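Cadherin-related family member 2 (Mus musculus, PDB 5CYX) probably forms calcium-dependent adhesive complexes with CDHR5 on adjacent microvilli, and so controls how microvilli pack at the apical surface of epithelial cells. Local coordinates at residues 136-149 with 178-192. Residues are numbered along the deposited sequence; the frame is centred on the assembly and turned at random.
Sequences TAGLVQYFIEKVIP and SAFYQLELKACDSGG. With CA (calcium ion), chain D.
Strands 140-148 and 180-189 pair antiparallel in the second cadherin repeat, a Greek-key beta sandwich. Within this chain, 140-148 is an outer strand of its sheet; strand 180-189 lies inside it and pairs along its far edge with strand 206-213. Backbone bonds run in both directions for the pairs Gln141-Cys188, Phe143-Lys186 and Ile148-Gln182. A classic beta bulge interrupts them: Glu145 and Lys146 both face Glu184. Glu184 O takes a bond of 2.7 Å from Glu145 N and a weak one from Lys146 N.

Tyr142, Ile144, Val147, Ala187, Leu185 and Leu183 lie on the core face, which strands 158-160 and 165-168 help cover. Ile144 and Leu185 run side by side, with Ile144 CG1 3.9 Å from Leu185 CD2. Ala187 CB lies 3.8 Å from Val140 CG1, which itself sits over one face of the Tyr142 ring, offset toward its rim.

The other face carries Phe143, whose CE2 lies 4.0 Å from Cys188 SG in an oblique sulfur-aromatic contact. Cys188 forms a disulfide with Cys202. At the bulge, Glu145, bent at chi2 (-67°), crosses the extended Lys186 chain; their charged ends stay beyond salt-bridge distance.

At the calcium end, Ala137 O and Asp189 OD2 bind one ion at 2.3 and 2.5 Å. Asn99, Asn101, Asp131 and Asp133 complete this site in the linker between repeats. Asp189 OD1 accepts from Gly191 N in an Asx turn; the Asp189 carboxylate also has a polar partner in Gln201. Ser190 OG donates to Leu139 O at 2.6 Å, from above the carbonyl plane.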
loop_
_atom_site.group_PDB
_atom_site.type_symbol
_atom_site.label_atom_id
_atom_site.label_comp_id
_atom_site.label_asym_id
_atom_site.label_seq_id
_atom_site.Cartn_x
_atom_site.Cartn_y
_atom_site.Cartn_z
ATOM N N THR A 136 10.228 11.394 17.295
ATOM C CA THR A 136 9.361 10.216 17.283
ATOM C C THR A 136 8.170 10.459 18.190
ATOM O O THR A 136 7.135 9.856 18.012
ATOM C CB THR A 136 10.079 8.920 17.706
ATOM O OG1 THR A 136 10.582 9.100 19.017
ATOM C CG2 THR A 136 11.310 8.647 16.727
ATOM N N ALA A 137 8.324 11.324 19.174
ATOM C CA ALA A 137 7.183 11.700 20.009
ATOM C C ALA A 137 6.087 12.398 19.235
ATOM O O ALA A 137 4.938 12.552 19.745
ATOM C CB ALA A 137 7.646 12.600 21.125
ATOM N N GLY A 138 6.439 12.932 18.056
ATOM C CA GLY A 138 5.481 13.586 17.192
ATOM C C GLY A 138 5.037 12.810 15.972
ATOM O O GLY A 138 4.209 13.275 15.222
ATOM N N LEU A 139 5.561 11.613 15.787
ATOM C CA LEU A 139 5.451 10.882 14.546
ATOM C C LEU A 139 4.290 9.885 14.704
ATOM O O LEU A 139 4.390 8.879 15.492
ATOM C CB LEU A 139 6.760 10.121 14.308
ATOM C CG LEU A 139 6.921 9.443 12.950
ATOM C CD1 LEU A 139 6.779 10.478 11.822
ATOM C CD2 LEU A 139 8.289 8.778 12.879
ATOM N N VAL A 140 3.230 10.146 13.933
ATOM C CA VAL A 140 1.963 9.475 14.066
ATOM C C VAL A 140 1.874 8.152 13.273
ATOM O O VAL A 140 2.293 8.083 12.126
ATOM C CB VAL A 140 0.815 10.432 13.698
ATOM C CG1 VAL A 140 -0.519 9.774 13.993
ATOM C CG2 VAL A 140 0.947 11.719 14.516
ATOM N N GLN A 141 1.392 7.098 13.933
ATOM C CA GLN A 141 1.081 5.818 13.311
ATOM C C GLN A 141 -0.402 5.584 13.503
ATOM O O GLN A 141 -0.980 6.090 14.485
ATOM C CB GLN A 141 1.848 4.667 13.998
ATOM C CG GLN A 141 3.307 4.974 14.306
ATOM C CD GLN A 141 4.166 3.718 14.488
ATOM O OE1 GLN A 141 5.309 3.777 14.995
ATOM N NE2 GLN A 141 3.651 2.583 14.043
ATOM N N TYR A 142 -1.006 4.828 12.589
ATOM C CA TYR A 142 -2.425 4.507 12.620
ATOM C C TYR A 142 -2.728 3.033 12.786
ATOM O O TYR A 142 -2.001 2.192 12.289
ATOM C CB TYR A 142 -3.079 4.963 11.325
ATOM C CG TYR A 142 -2.905 6.440 11.114
ATOM C CD1 TYR A 142 -1.764 6.943 10.478
ATOM C CD2 TYR A 142 -3.882 7.346 11.544
ATOM C CE1 TYR A 142 -1.605 8.316 10.305
ATOM C CE2 TYR A 142 -3.726 8.697 11.379
ATOM C CZ TYR A 142 -2.617 9.186 10.738
ATOM O OH TYR A 142 -2.478 10.541 10.581
ATOM N N PHE A 143 -3.873 2.747 13.398
ATOM C CA PHE A 143 -4.290 1.366 13.682
ATOM C C PHE A 143 -5.783 1.215 13.519
ATOM O O PHE A 143 -6.544 2.114 13.909
ATOM C CB PHE A 143 -3.951 0.953 15.120
ATOM C CG PHE A 143 -2.549 1.130 15.449
ATOM C CD1 PHE A 143 -1.620 0.090 15.211
ATOM C CD2 PHE A 143 -2.104 2.338 15.948
ATOM C CE1 PHE A 143 -0.280 0.287 15.507
ATOM C CE2 PHE A 143 -0.762 2.548 16.217
ATOM C CZ PHE A 143 0.161 1.504 15.999
ATOM N N ILE A 144 -6.184 0.086 12.933
ATOM C CA ILE A 144 -7.559 -0.327 12.892
ATOM C C ILE A 144 -7.793 -1.180 14.121
ATOM O O ILE A 144 -7.235 -2.265 14.214
ATOM C CB ILE A 144 -7.911 -1.122 11.617
ATOM C CG1 ILE A 144 -7.855 -0.187 10.401
ATOM C CG2 ILE A 144 -9.317 -1.733 11.731
ATOM C CD1 ILE A 144 -7.886 -0.934 9.085
ATOM N N GLU A 145 -8.607 -0.701 15.044
ATOM C CA GLU A 145 -8.878 -1.420 16.296
ATOM C C GLU A 145 -9.952 -2.488 16.145
ATOM O O GLU A 145 -9.768 -3.610 16.606
ATOM C CB GLU A 145 -9.260 -0.453 17.428
ATOM C CG GLU A 145 -8.098 0.394 17.941
ATOM C CD GLU A 145 -7.031 -0.432 18.652
ATOM O OE1 GLU A 145 -7.281 -0.881 19.811
ATOM O OE2 GLU A 145 -5.948 -0.674 18.038
ATOM N N LYS A 146 -11.065 -2.130 15.524
ATOM C CA LYS A 146 -12.187 -3.042 15.361
ATOM C C LYS A 146 -12.912 -2.796 14.056
ATOM O O LYS A 146 -12.942 -1.658 13.559
ATOM C CB LYS A 146 -13.180 -2.874 16.545
ATOM C CG LYS A 146 -14.150 -4.045 16.672
ATOM C CD LYS A 146 -14.791 -4.212 18.057
ATOM C CE LYS A 146 -13.764 -4.468 19.173
ATOM N NZ LYS A 146 -12.870 -5.650 18.959
ATOM N N VAL A 147 -13.488 -3.849 13.502
ATOM C CA VAL A 147 -14.402 -3.768 12.373
ATOM C C VAL A 147 -15.747 -4.397 12.802
ATOM O O VAL A 147 -15.764 -5.440 13.409
ATOM C CB VAL A 147 -13.779 -4.440 11.146
ATOM C CG1 VAL A 147 -14.656 -4.370 9.908
ATOM C CG2 VAL A 147 -12.453 -3.788 10.837
ATOM N N ILE A 148 -16.854 -3.710 12.539
ATOM C CA ILE A 148 -18.207 -4.201 12.832
ATOM C C ILE A 148 -18.984 -4.199 11.516
ATOM O O ILE A 148 -18.953 -3.194 10.826
ATOM C CB ILE A 148 -18.922 -3.272 13.834
ATOM C CG1 ILE A 148 -18.199 -3.331 15.188
ATOM C CG2 ILE A 148 -20.408 -3.665 14.014
ATOM C CD1 ILE A 148 -18.827 -2.466 16.273
ATOM N N PRO A 149 -19.659 -5.281 11.128
ATOM C CA PRO A 149 -19.644 -6.592 11.799
ATOM C C PRO A 149 -18.272 -7.280 11.784
ATOM O O PRO A 149 -17.530 -7.114 10.795
ATOM C CB PRO A 149 -20.634 -7.417 10.960
ATOM C CG PRO A 149 -20.537 -6.802 9.600
ATOM C CD PRO A 149 -20.375 -5.331 9.842
ATOM N N SER A 178 -21.786 -7.600 3.257
ATOM C CA SER A 178 -22.409 -6.612 4.102
ATOM C C SER A 178 -22.587 -5.325 3.305
ATOM O O SER A 178 -21.712 -4.947 2.536
ATOM C CB SER A 178 -21.556 -6.332 5.340
ATOM O OG SER A 178 -22.171 -5.357 6.168
ATOM N N ALA A 179 -23.704 -4.658 3.549
ATOM C CA ALA A 179 -23.974 -3.334 3.012
ATOM C C ALA A 179 -23.267 -2.216 3.799
ATOM O O ALA A 179 -23.232 -1.073 3.350
ATOM C CB ALA A 179 -25.481 -3.100 3.027
ATOM N N PHE A 180 -22.737 -2.538 4.978
ATOM C CA PHE A 180 -22.198 -1.528 5.888
ATOM C C PHE A 180 -21.058 -2.082 6.741
ATOM O O PHE A 180 -21.037 -3.270 7.092
ATOM C CB PHE A 180 -23.326 -0.965 6.790
ATOM C CG PHE A 180 -22.902 0.175 7.700
ATOM C CD1 PHE A 180 -22.891 1.490 7.250
ATOM C CD2 PHE A 180 -22.564 -0.067 9.033
ATOM C CE1 PHE A 180 -22.527 2.530 8.096
ATOM C CE2 PHE A 180 -22.195 0.968 9.878
ATOM C CZ PHE A 180 -22.171 2.264 9.411
ATOM N N TYR A 181 -20.116 -1.210 7.058
ATOM C CA TYR A 181 -19.066 -1.480 8.011
ATOM C C TYR A 181 -18.830 -0.223 8.837
ATOM O O TYR A 181 -18.985 0.884 8.354
ATOM C CB TYR A 181 -17.752 -1.917 7.362
ATOM C CG TYR A 181 -17.853 -3.137 6.459
ATOM C CD1 TYR A 181 -18.161 -2.992 5.118
ATOM C CD2 TYR A 181 -17.622 -4.437 6.951
ATOM C CE1 TYR A 181 -18.316 -4.071 4.312
ATOM C CE2 TYR A 181 -17.754 -5.540 6.145
ATOM C CZ TYR A 181 -18.088 -5.363 4.834
ATOM O OH TYR A 181 -18.228 -6.422 3.997
ATOM N N GLN A 182 -18.445 -0.436 10.079
ATOM C CA GLN A 182 -17.973 0.583 10.940
ATOM C C GLN A 182 -16.612 0.155 11.459
ATOM O O GLN A 182 -16.476 -0.876 12.118
ATOM C CB GLN A 182 -18.918 0.781 12.128
ATOM C CG GLN A 182 -18.471 1.934 13.013
ATOM C CD GLN A 182 -19.263 1.984 14.304
ATOM O OE1 GLN A 182 -20.438 2.268 14.268
ATOM N NE2 GLN A 182 -18.626 1.708 15.429
ATOM N N LEU A 183 -15.631 0.997 11.214
ATOM C CA LEU A 183 -14.271 0.767 11.626
ATOM C C LEU A 183 -14.013 1.681 12.796
ATOM O O LEU A 183 -14.362 2.875 12.731
ATOM C CB LEU A 183 -13.307 1.139 10.508
ATOM C CG LEU A 183 -13.120 0.262 9.293
ATOM C CD1 LEU A 183 -14.373 0.086 8.480
ATOM C CD2 LEU A 183 -12.043 0.907 8.434
ATOM N N GLU A 184 -13.395 1.141 13.841
ATOM C CA GLU A 184 -12.848 1.933 14.918
ATOM C C GLU A 184 -11.326 2.052 14.734
ATOM O O GLU A 184 -10.669 1.037 14.597
ATOM C CB GLU A 184 -13.158 1.268 16.251
ATOM C CG GLU A 184 -12.429 1.888 17.411
ATOM C CD GLU A 184 -12.801 1.273 18.737
ATOM O OE1 GLU A 184 -13.696 0.399 18.805
ATOM O OE2 GLU A 184 -12.231 1.732 19.730
ATOM N N LEU A 185 -10.780 3.274 14.795
ATOM C CA LEU A 185 -9.311 3.494 14.658
ATOM C C LEU A 185 -8.738 4.192 15.855
ATOM O O LEU A 185 -9.470 4.799 16.660
ATOM C CB LEU A 185 -8.968 4.381 13.455
ATOM C CG LEU A 185 -9.850 4.312 12.239
ATOM C CD1 LEU A 185 -9.347 5.338 11.210
ATOM C CD2 LEU A 185 -9.811 2.931 11.636
ATOM N N LYS A 186 -7.423 4.112 15.973
ATOM C CA LYS A 186 -6.677 5.063 16.795
ATOM C C LYS A 186 -5.357 5.467 16.136
ATOM O O LYS A 186 -4.947 4.885 15.144
ATOM C CB LYS A 186 -6.442 4.571 18.219
ATOM C CG LYS A 186 -5.608 3.306 18.302
ATOM C CD LYS A 186 -5.214 2.936 19.738
ATOM C CE LYS A 186 -4.143 1.832 19.682
ATOM N NZ LYS A 186 -3.855 1.155 20.984
ATOM N N ALA A 187 -4.767 6.520 16.679
ATOM C CA ALA A 187 -3.489 7.014 16.236
ATOM C C ALA A 187 -2.620 7.095 17.470
ATOM O O ALA A 187 -3.080 7.606 18.476
ATOM C CB ALA A 187 -3.640 8.395 15.559
ATOM N N CYS A 188 -1.403 6.551 17.398
ATOM C CA CYS A 188 -0.412 6.727 18.451
ATOM C C CYS A 188 0.817 7.418 17.890
ATOM O O CYS A 188 1.036 7.439 16.676
ATOM C CB CYS A 188 -0.009 5.388 19.080
ATOM S SG CYS A 188 -1.435 4.419 19.638
ATOM N N ASP A 189 1.622 7.992 18.766
ATOM C CA ASP A 189 2.894 8.470 18.332
ATOM C C ASP A 189 3.852 7.251 18.363
ATOM O O ASP A 189 3.469 6.118 18.762
ATOM C CB ASP A 189 3.371 9.701 19.130
ATOM C CG ASP A 189 3.435 9.468 20.617
ATOM O OD1 ASP A 189 3.764 8.343 21.021
ATOM O OD2 ASP A 189 3.118 10.415 21.396
ATOM N N SER A 190 5.087 7.506 18.017
ATOM C CA SER A 190 6.104 6.471 17.865
ATOM C C SER A 190 7.011 6.455 19.124
ATOM O O SER A 190 8.086 5.923 19.120
ATOM C CB SER A 190 6.911 6.733 16.579
ATOM O OG SER A 190 6.077 6.857 15.428
ATOM N N GLY A 191 6.538 7.031 20.234
ATOM C CA GLY A 191 7.250 6.997 21.491
ATOM C C GLY A 191 8.274 8.096 21.645
ATOM O O GLY A 191 8.673 8.800 20.676
ATOM N N GLY A 192 8.707 8.203 22.883
ATOM C CA GLY A 192 9.563 9.264 23.409
ATOM C C GLY A 192 9.678 9.033 24.929
ATOM O O GLY A 192 9.570 7.896 25.408
HETATM CA CA CA D . 3.243 12.911 21.307
#